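Long-range contacts in thiaminase-I (Naegleria gruberi, PDB 4HCW), which belongs to the thiaminase I family, enzymes whose two-domain architecture resembles that of the periplasmic binding proteins: residues S70-Y75 and L336-F341; S157-F162 and K344-C349; D183-G188 and G351-F356. One frame throughout, in Å; residues are numbered along the deposited sequence.

Contact 1 (S70-Y75 and L336-F341)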
# COMPACT_ATOMS: atom_id res chain seq x y z
N SER A 70 4.33 -3.23 -5.63
CA SER A 70 4.64 -4.61 -6.00
C SER A 70 3.54 -5.24 -6.84
O SER A 70 3.69 -6.35 -7.35
CB SER A 70 4.90 -5.44 -4.74
OG SER A 70 3.80 -5.38 -3.85
N ILE A 71 2.43 -4.52 -7.00
CA ILE A 71 1.31 -5.00 -7.80
C ILE A 71 1.69 -5.05 -9.28
O ILE A 71 1.08 -5.78 -10.07
CB ILE A 71 0.05 -4.12 -7.61
CG1 ILE A 71 -1.21 -4.85 -8.10
CG2 ILE A 71 0.20 -2.77 -8.29
CD1 ILE A 71 -2.49 -4.09 -7.87
N PHE A 72 2.70 -4.28 -9.66
CA PHE A 72 3.17 -4.24 -11.04
C PHE A 72 4.58 -4.78 -11.15
O PHE A 72 5.22 -4.65 -12.20
CB PHE A 72 3.11 -2.81 -11.59
CG PHE A 72 1.72 -2.25 -11.66
CD1 PHE A 72 0.64 -3.06 -11.95
CD2 PHE A 72 1.49 -0.90 -11.42
CE1 PHE A 72 -0.64 -2.54 -12.01
CE2 PHE A 72 0.22 -0.38 -11.48
CZ PHE A 72 -0.85 -1.20 -11.78
N LEU A 73 5.07 -5.38 -10.07
CA LEU A 73 6.45 -5.88 -10.04
C LEU A 73 6.75 -7.00 -11.05
O LEU A 73 7.72 -6.89 -11.79
CB LEU A 73 6.85 -6.29 -8.61
CG LEU A 73 8.33 -6.65 -8.42
CD1 LEU A 73 9.21 -5.46 -8.79
CD2 LEU A 73 8.59 -7.09 -6.99
N PRO A 74 5.93 -8.07 -11.09
CA PRO A 74 6.23 -9.13 -12.06
C PRO A 74 6.16 -8.65 -13.51
O PRO A 74 6.96 -9.08 -14.33
CB PRO A 74 5.14 -10.18 -11.80
CG PRO A 74 4.71 -9.93 -10.40
CD PRO A 74 4.78 -8.44 -10.24
N TYR A 75 5.20 -7.77 -13.80
CA TYR A 75 5.11 -7.17 -15.13
C TYR A 75 6.32 -6.30 -15.41
O TYR A 75 6.78 -6.20 -16.55
CB TYR A 75 3.82 -6.35 -15.27
CG TYR A 75 3.84 -5.37 -16.42
CD1 TYR A 75 3.64 -5.80 -17.73
CD2 TYR A 75 4.05 -4.01 -16.20
CE1 TYR A 75 3.66 -4.91 -18.78
CE2 TYR A 75 4.07 -3.11 -17.25
CZ TYR A 75 3.88 -3.56 -18.54
OH TYR A 75 3.89 -2.67 -19.59
N LEU A 336 -1.77 -9.10 -3.97
CA LEU A 336 -2.20 -9.18 -5.36
C LEU A 336 -1.18 -8.55 -6.30
O LEU A 336 -0.79 -7.39 -6.12
CB LEU A 336 -3.56 -8.49 -5.53
CG LEU A 336 -4.18 -8.53 -6.93
CD1 LEU A 336 -4.39 -9.96 -7.39
CD2 LEU A 336 -5.49 -7.75 -6.95
N ARG A 337 -0.73 -9.32 -7.28
CA ARG A 337 0.25 -8.83 -8.25
C ARG A 337 -0.15 -9.17 -9.68
O ARG A 337 -0.95 -10.08 -9.91
CB ARG A 337 1.64 -9.40 -7.95
CG ARG A 337 2.14 -9.11 -6.54
CD ARG A 337 3.61 -9.46 -6.39
NE ARG A 337 3.88 -10.86 -6.73
CZ ARG A 337 5.08 -11.43 -6.66
NH1 ARG A 337 5.23 -12.70 -6.99
NH2 ARG A 337 6.13 -10.72 -6.27
N CYS A 338 0.41 -8.44 -10.64
CA CYS A 338 0.07 -8.63 -12.05
C CYS A 338 1.26 -9.20 -12.83
O CYS A 338 2.38 -8.71 -12.71
CB CYS A 338 -0.37 -7.31 -12.67
SG CYS A 338 -1.62 -6.43 -11.71
N VAL A 339 0.99 -10.22 -13.64
CA VAL A 339 2.05 -10.91 -14.38
C VAL A 339 2.42 -10.23 -15.69
O VAL A 339 3.60 -9.96 -15.95
CB VAL A 339 1.67 -12.38 -14.66
CG1 VAL A 339 2.71 -13.03 -15.56
CG2 VAL A 339 1.53 -13.15 -13.36
N ASP A 340 1.42 -9.95 -16.52
CA ASP A 340 1.69 -9.41 -17.86
C ASP A 340 0.89 -8.15 -18.20
O ASP A 340 0.62 -7.89 -19.37
CB ASP A 340 1.44 -10.49 -18.92
CG ASP A 340 0.09 -11.17 -18.76
OD1 ASP A 340 -0.81 -10.60 -18.10
OD2 ASP A 340 -0.08 -12.29 -19.30
N PHE A 341 0.53 -7.38 -17.19
CA PHE A 341 -0.23 -6.15 -17.41
C PHE A 341 -0.02 -5.12 -16.31
O PHE A 341 0.51 -5.44 -15.24
CB PHE A 341 -1.72 -6.45 -17.60
CG PHE A 341 -2.39 -6.98 -16.36
CD1 PHE A 341 -2.30 -8.32 -16.02
CD2 PHE A 341 -3.14 -6.14 -15.54
CE1 PHE A 341 -2.92 -8.81 -14.89
CE2 PHE A 341 -3.76 -6.63 -14.41
CZ PHE A 341 -3.65 -7.96 -14.08
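The first turn of helix 73-77, carrying P74 and Y75, lies against C338 at the end of strand 335-338, which pairs in parallel with strand 176-179. Two backbone bonds join them. C338 N donates to I71 O at 2.8 Å, with an N-H...O angle of 137°, the donor tilted from the carbonyl plane. The second is weak: Y75 N reaches C338 O at 3.2 Å. C338 thus uses its N-H and its C=O on two different residues of 70-75.

Side chains fill in around this core. I71 holds CG1 anti to its backbone N (chi1 -163°), which sets that atom 4.0 Å from C338 SG and also beside L336 O. C338 SG lies near the plane of the F72 ring, at its edge, 4.0 Å from F72 CE1. P74 packs on two groups: CB lies near C338 O, and CG lies over one face of the R337 guanidinium, offset toward its rim, the two side chains crossing at about a right angle. Farther along, F341 C lies over one face of the Y75 ring, offset toward the rim, and Y75 CB is 3.4 Å from F341 O.

The charge of R337 is met beyond the contact, by a salt bridge from NH1 to D178 on the neighbouring strand 176-179; NH2 also bonds to S106 O. S70 OG bonds to T262 on strand 260-267 of the large mixed sheet. The whole combines a helix N-terminus, with F72 at the N-cap position, packed on the small parallel strand pair, and a cysteine sulfur-aromatic contact.

Contact 2 (S157-F162 and K344-C349)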
# COMPACT_ATOMS: atom_id res chain seq x y z
N SER A 157 -13.41 3.69 -7.09
CA SER A 157 -12.11 3.96 -7.67
C SER A 157 -11.65 2.76 -8.49
O SER A 157 -11.81 1.62 -8.07
CB SER A 157 -11.08 4.28 -6.58
OG SER A 157 -11.48 5.41 -5.83
N SER A 158 -11.08 3.04 -9.66
CA SER A 158 -10.65 1.99 -10.58
C SER A 158 -9.73 0.97 -9.92
O SER A 158 -9.90 -0.24 -10.09
CB SER A 158 -9.94 2.60 -11.79
OG SER A 158 -10.78 3.54 -12.45
N PHE A 159 -8.78 1.47 -9.14
CA PHE A 159 -7.80 0.62 -8.47
C PHE A 159 -8.44 -0.21 -7.37
O PHE A 159 -7.98 -1.31 -7.05
CB PHE A 159 -6.67 1.48 -7.91
CG PHE A 159 -5.45 0.70 -7.51
CD1 PHE A 159 -4.54 0.28 -8.47
CD2 PHE A 159 -5.21 0.39 -6.18
CE1 PHE A 159 -3.42 -0.44 -8.11
CE2 PHE A 159 -4.08 -0.33 -5.82
CZ PHE A 159 -3.19 -0.74 -6.78
N THR A 160 -9.52 0.31 -6.79
CA THR A 160 -10.22 -0.38 -5.71
C THR A 160 -11.25 -1.36 -6.25
O THR A 160 -11.40 -2.48 -5.74
CB THR A 160 -10.90 0.62 -4.75
OG1 THR A 160 -9.94 1.57 -4.29
CG2 THR A 160 -11.50 -0.11 -3.56
N VAL A 161 -11.97 -0.95 -7.29
CA VAL A 161 -12.93 -1.81 -7.96
C VAL A 161 -12.23 -3.05 -8.51
O VAL A 161 -12.70 -4.18 -8.33
CB VAL A 161 -13.64 -1.08 -9.12
CG1 VAL A 161 -14.43 -2.06 -9.98
CG2 VAL A 161 -14.55 0.01 -8.57
N PHE A 162 -11.09 -2.83 -9.17
CA PHE A 162 -10.28 -3.92 -9.70
C PHE A 162 -9.75 -4.81 -8.58
O PHE A 162 -9.75 -6.04 -8.70
CB PHE A 162 -9.11 -3.35 -10.52
CG PHE A 162 -8.06 -4.37 -10.86
CD1 PHE A 162 -8.24 -5.25 -11.91
CD2 PHE A 162 -6.88 -4.44 -10.13
CE1 PHE A 162 -7.28 -6.19 -12.23
CE2 PHE A 162 -5.91 -5.38 -10.45
CZ PHE A 162 -6.11 -6.25 -11.50
N LYS A 344 -3.20 0.23 -17.57
CA LYS A 344 -4.20 0.29 -18.62
C LYS A 344 -5.26 -0.80 -18.46
O LYS A 344 -6.46 -0.54 -18.57
CB LYS A 344 -3.55 0.20 -20.01
CG LYS A 344 -4.53 0.37 -21.16
CD LYS A 344 -3.83 0.26 -22.51
N GLU A 345 -4.81 -2.01 -18.17
CA GLU A 345 -5.72 -3.14 -18.01
C GLU A 345 -6.53 -3.04 -16.72
O GLU A 345 -7.69 -3.45 -16.68
CB GLU A 345 -4.96 -4.47 -18.06
CG GLU A 345 -4.42 -4.83 -19.44
CD GLU A 345 -3.19 -4.03 -19.83
OE1 GLU A 345 -2.85 -4.01 -21.03
OE2 GLU A 345 -2.57 -3.43 -18.93
N VAL A 346 -5.92 -2.49 -15.67
CA VAL A 346 -6.60 -2.31 -14.40
C VAL A 346 -7.77 -1.34 -14.54
O VAL A 346 -8.86 -1.59 -14.04
CB VAL A 346 -5.63 -1.82 -13.30
CG1 VAL A 346 -6.39 -1.34 -12.07
CG2 VAL A 346 -4.65 -2.92 -12.92
N LYS A 347 -7.53 -0.23 -15.24
CA LYS A 347 -8.58 0.76 -15.48
C LYS A 347 -9.67 0.21 -16.40
O LYS A 347 -10.85 0.48 -16.20
CB LYS A 347 -7.99 2.04 -16.08
CG LYS A 347 -7.06 2.80 -15.14
CD LYS A 347 -6.57 4.09 -15.78
CE LYS A 347 -5.67 4.86 -14.84
NZ LYS A 347 -5.20 6.14 -15.45
N ASN A 348 -9.26 -0.56 -17.41
CA ASN A 348 -10.20 -1.17 -18.34
C ASN A 348 -11.07 -2.22 -17.68
O ASN A 348 -12.27 -2.31 -17.94
CB ASN A 348 -9.47 -1.77 -19.54
CG ASN A 348 -9.55 -0.88 -20.77
OD1 ASN A 348 -10.58 -0.27 -21.05
ND2 ASN A 348 -8.46 -0.82 -21.53
N CYS A 349 -10.46 -3.03 -16.82
CA CYS A 349 -11.18 -4.06 -16.09
C CYS A 349 -12.18 -3.42 -15.15
O CYS A 349 -13.31 -3.90 -15.00
CB CYS A 349 -10.21 -4.94 -15.30
SG CYS A 349 -11.01 -6.22 -14.32
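V346 and F162 form the centre of an apolar helix-helix packing, in which the start of helix 158-169 crosses the middle of helix 343-353. The short axes pass 8.4 Å apart at a crossing angle of 75°; the helices thus cross steeply, and the contact is partly buried. No hydrogen bond links the two segments, and the contact is made by van der Waals, CH-pi and sulfur-aromatic packing.

F162 has CG anti to its backbone N (chi1 168°); its CB points toward the other helix, and the ring meets V346. The valine uses both methyls, the two side chains crossing at about a right angle. V346 CG2 sits over one face, offset toward the rim, 3.8 Å from the F162 ring centroid, which makes a CH-pi contact. V346 CG1 lies nearer the root of the F162 side chain, 3.7 Å from both F162 CG and F162 CD2, and approaches F162 CB equally closely. V346 CG1 also reaches F159 more loosely, 4.4 Å from F159 CD1; that ring packs edge-to-face on Y54. Toward the exposed border, S158 CB comes within 4.3 Å of K347 CA, beside the root of the lysine side chain.

One turn on from V346, C349 takes the other approach to the F162 ring. With SG anti to its backbone N, the sulfur lies at the ring edge, near the ring plane, and C349 SG is 3.8 Å from F162 CD1.

Contact 3 (D183-G188 and G351-F356)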
# COMPACT_ATOMS: atom_id res chain seq x y z
N ASP A 183 -7.27 -13.21 -17.18
CA ASP A 183 -8.11 -13.50 -16.02
C ASP A 183 -9.05 -12.33 -15.74
O ASP A 183 -9.82 -12.36 -14.78
CB ASP A 183 -7.26 -13.79 -14.79
CG ASP A 183 -6.46 -15.07 -14.91
OD1 ASP A 183 -6.98 -16.03 -15.53
OD2 ASP A 183 -5.33 -15.13 -14.40
N LEU A 184 -8.97 -11.30 -16.58
CA LEU A 184 -9.78 -10.10 -16.41
C LEU A 184 -11.00 -10.12 -17.32
O LEU A 184 -10.89 -10.46 -18.50
CB LEU A 184 -8.95 -8.85 -16.68
CG LEU A 184 -7.59 -8.74 -15.97
CD1 LEU A 184 -6.94 -7.40 -16.28
CD2 LEU A 184 -7.75 -8.94 -14.47
N PRO A 185 -12.17 -9.75 -16.78
CA PRO A 185 -13.41 -9.63 -17.55
C PRO A 185 -13.24 -8.66 -18.71
O PRO A 185 -12.85 -7.51 -18.51
CB PRO A 185 -14.40 -9.06 -16.53
CG PRO A 185 -13.88 -9.52 -15.21
CD PRO A 185 -12.39 -9.50 -15.34
N GLN A 186 -13.53 -9.12 -19.92
CA GLN A 186 -13.27 -8.34 -21.12
C GLN A 186 -14.52 -7.66 -21.67
O GLN A 186 -14.44 -6.60 -22.29
CB GLN A 186 -12.65 -9.23 -22.20
CG GLN A 186 -11.78 -8.49 -23.20
CD GLN A 186 -10.49 -7.97 -22.59
OE1 GLN A 186 -10.04 -8.48 -21.56
NE2 GLN A 186 -9.90 -6.96 -23.21
N SER A 187 -15.68 -8.27 -21.43
CA SER A 187 -16.93 -7.76 -21.97
C SER A 187 -17.95 -7.49 -20.87
O SER A 187 -18.25 -6.33 -20.55
CB SER A 187 -17.52 -8.75 -22.97
OG SER A 187 -16.63 -8.98 -24.05
N GLY A 188 -18.49 -8.55 -20.29
CA GLY A 188 -19.51 -8.45 -19.27
C GLY A 188 -20.08 -9.82 -18.97
O GLY A 188 -20.55 -10.08 -17.86
N GLY A 351 -13.61 -0.57 -15.57
CA GLY A 351 -14.66 -0.01 -16.39
C GLY A 351 -15.71 -1.04 -16.77
O GLY A 351 -16.89 -0.72 -16.93
N VAL A 352 -15.28 -2.29 -16.93
CA VAL A 352 -16.18 -3.38 -17.26
C VAL A 352 -17.02 -3.77 -16.04
O VAL A 352 -18.22 -4.01 -16.15
CB VAL A 352 -15.40 -4.61 -17.76
CG1 VAL A 352 -16.33 -5.81 -17.93
CG2 VAL A 352 -14.70 -4.29 -19.07
N LEU A 353 -16.37 -3.82 -14.88
CA LEU A 353 -17.01 -4.28 -13.65
C LEU A 353 -18.06 -3.31 -13.10
O LEU A 353 -19.09 -3.75 -12.60
CB LEU A 353 -15.95 -4.56 -12.58
CG LEU A 353 -14.98 -5.71 -12.87
CD1 LEU A 353 -13.84 -5.70 -11.87
CD2 LEU A 353 -15.70 -7.05 -12.84
N ARG A 354 -17.79 -2.02 -13.19
CA ARG A 354 -18.64 -0.99 -12.57
C ARG A 354 -20.15 -1.07 -12.83
O ARG A 354 -20.94 -0.93 -11.89
CB ARG A 354 -18.11 0.42 -12.85
CG ARG A 354 -17.07 0.90 -11.85
CD ARG A 354 -16.96 2.41 -11.82
NE ARG A 354 -16.25 2.94 -12.98
CZ ARG A 354 -14.95 3.21 -12.99
NH1 ARG A 354 -14.22 3.02 -11.90
NH2 ARG A 354 -14.38 3.69 -14.09
N PRO A 355 -20.57 -1.30 -14.09
CA PRO A 355 -22.02 -1.41 -14.32
C PRO A 355 -22.65 -2.58 -13.56
O PRO A 355 -23.84 -2.53 -13.25
CB PRO A 355 -22.12 -1.66 -15.83
CG PRO A 355 -20.90 -1.02 -16.38
CD PRO A 355 -19.83 -1.28 -15.37
N PHE A 356 -21.86 -3.60 -13.26
CA PHE A 356 -22.35 -4.77 -12.54
C PHE A 356 -22.22 -4.62 -11.03
O PHE A 356 -22.28 -5.61 -10.29
CB PHE A 356 -21.62 -6.03 -13.01
CG PHE A 356 -21.75 -6.29 -14.48
CD1 PHE A 356 -22.79 -7.06 -14.97
CD2 PHE A 356 -20.83 -5.77 -15.38
CE1 PHE A 356 -22.92 -7.30 -16.33
CE2 PHE A 356 -20.96 -6.01 -16.74
CZ PHE A 356 -22.00 -6.78 -17.21
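V352, near the end of helix 343-353, projects into a curve of backbone from P185 to G188, in the loop that follows strand 176-179. Its branches divide the work. V352 CG1, anti to the backbone N (chi1 172°), lies 4.0 Å from P185 CB and near S187 O, a contact left doubtful by the poor order of S187. V352 CG2, beside the backbone N, faces two carbonyls, at 3.8 Å from P185 O and a little farther from Q186 O. The valine therefore meets mostly main-chain oxygens, with the proline ring as its apolar neighbour.

On the next residue of the helix, L353 holds CG anti to the carbonyl carbon (chi1 -65°). Beyond it, L353 CD2 meets P185 CG at 3.9 Å, the two side chains crossing obliquely. P185 is thus shared, its CB given to V352 and its CG to L353. V191, farther along the loop, touches all three of these residues, and C349 also packs on P185.

F356 closes the other end. Its tip atom, F356 CZ, comes within 3.6 Å of G188 CA and also lies near G188 O. The ring edge, in plane, has V352 O and L353 O of its own segment beside it. F356 N bonds to L353 O.

No hydrogen bond spans the two segments. Methyls are set against a proline ring and backbone, and the F356 ring against G188, so the two segments are joined by van der Waals packing, while the polar bond of F356 O goes to T196 OG1 of helix 193-203.

Overall arrangement
Along the chain the three contacts interleave: the first segments come in the order 70-75, 157-162, 183-188, and the second segments follow in the same order at 336-341, 344-349, 351-356. The run from strand 335-338 through helix 343-353 and just beyond thus meets three distant parts: the start of helix 73-77, helix 158-169 and the loop after strand 176-179. The centres of contact 1 and contact 2 are about 13 Å apart. Between contact 2 and contact 3 the centres are about 9 Å apart, and between contact 1 and contact 3 about 19 Å. F341 touches F162, V346 and L184, and F162 also touches L184, so apolar packing continues from contact to contact.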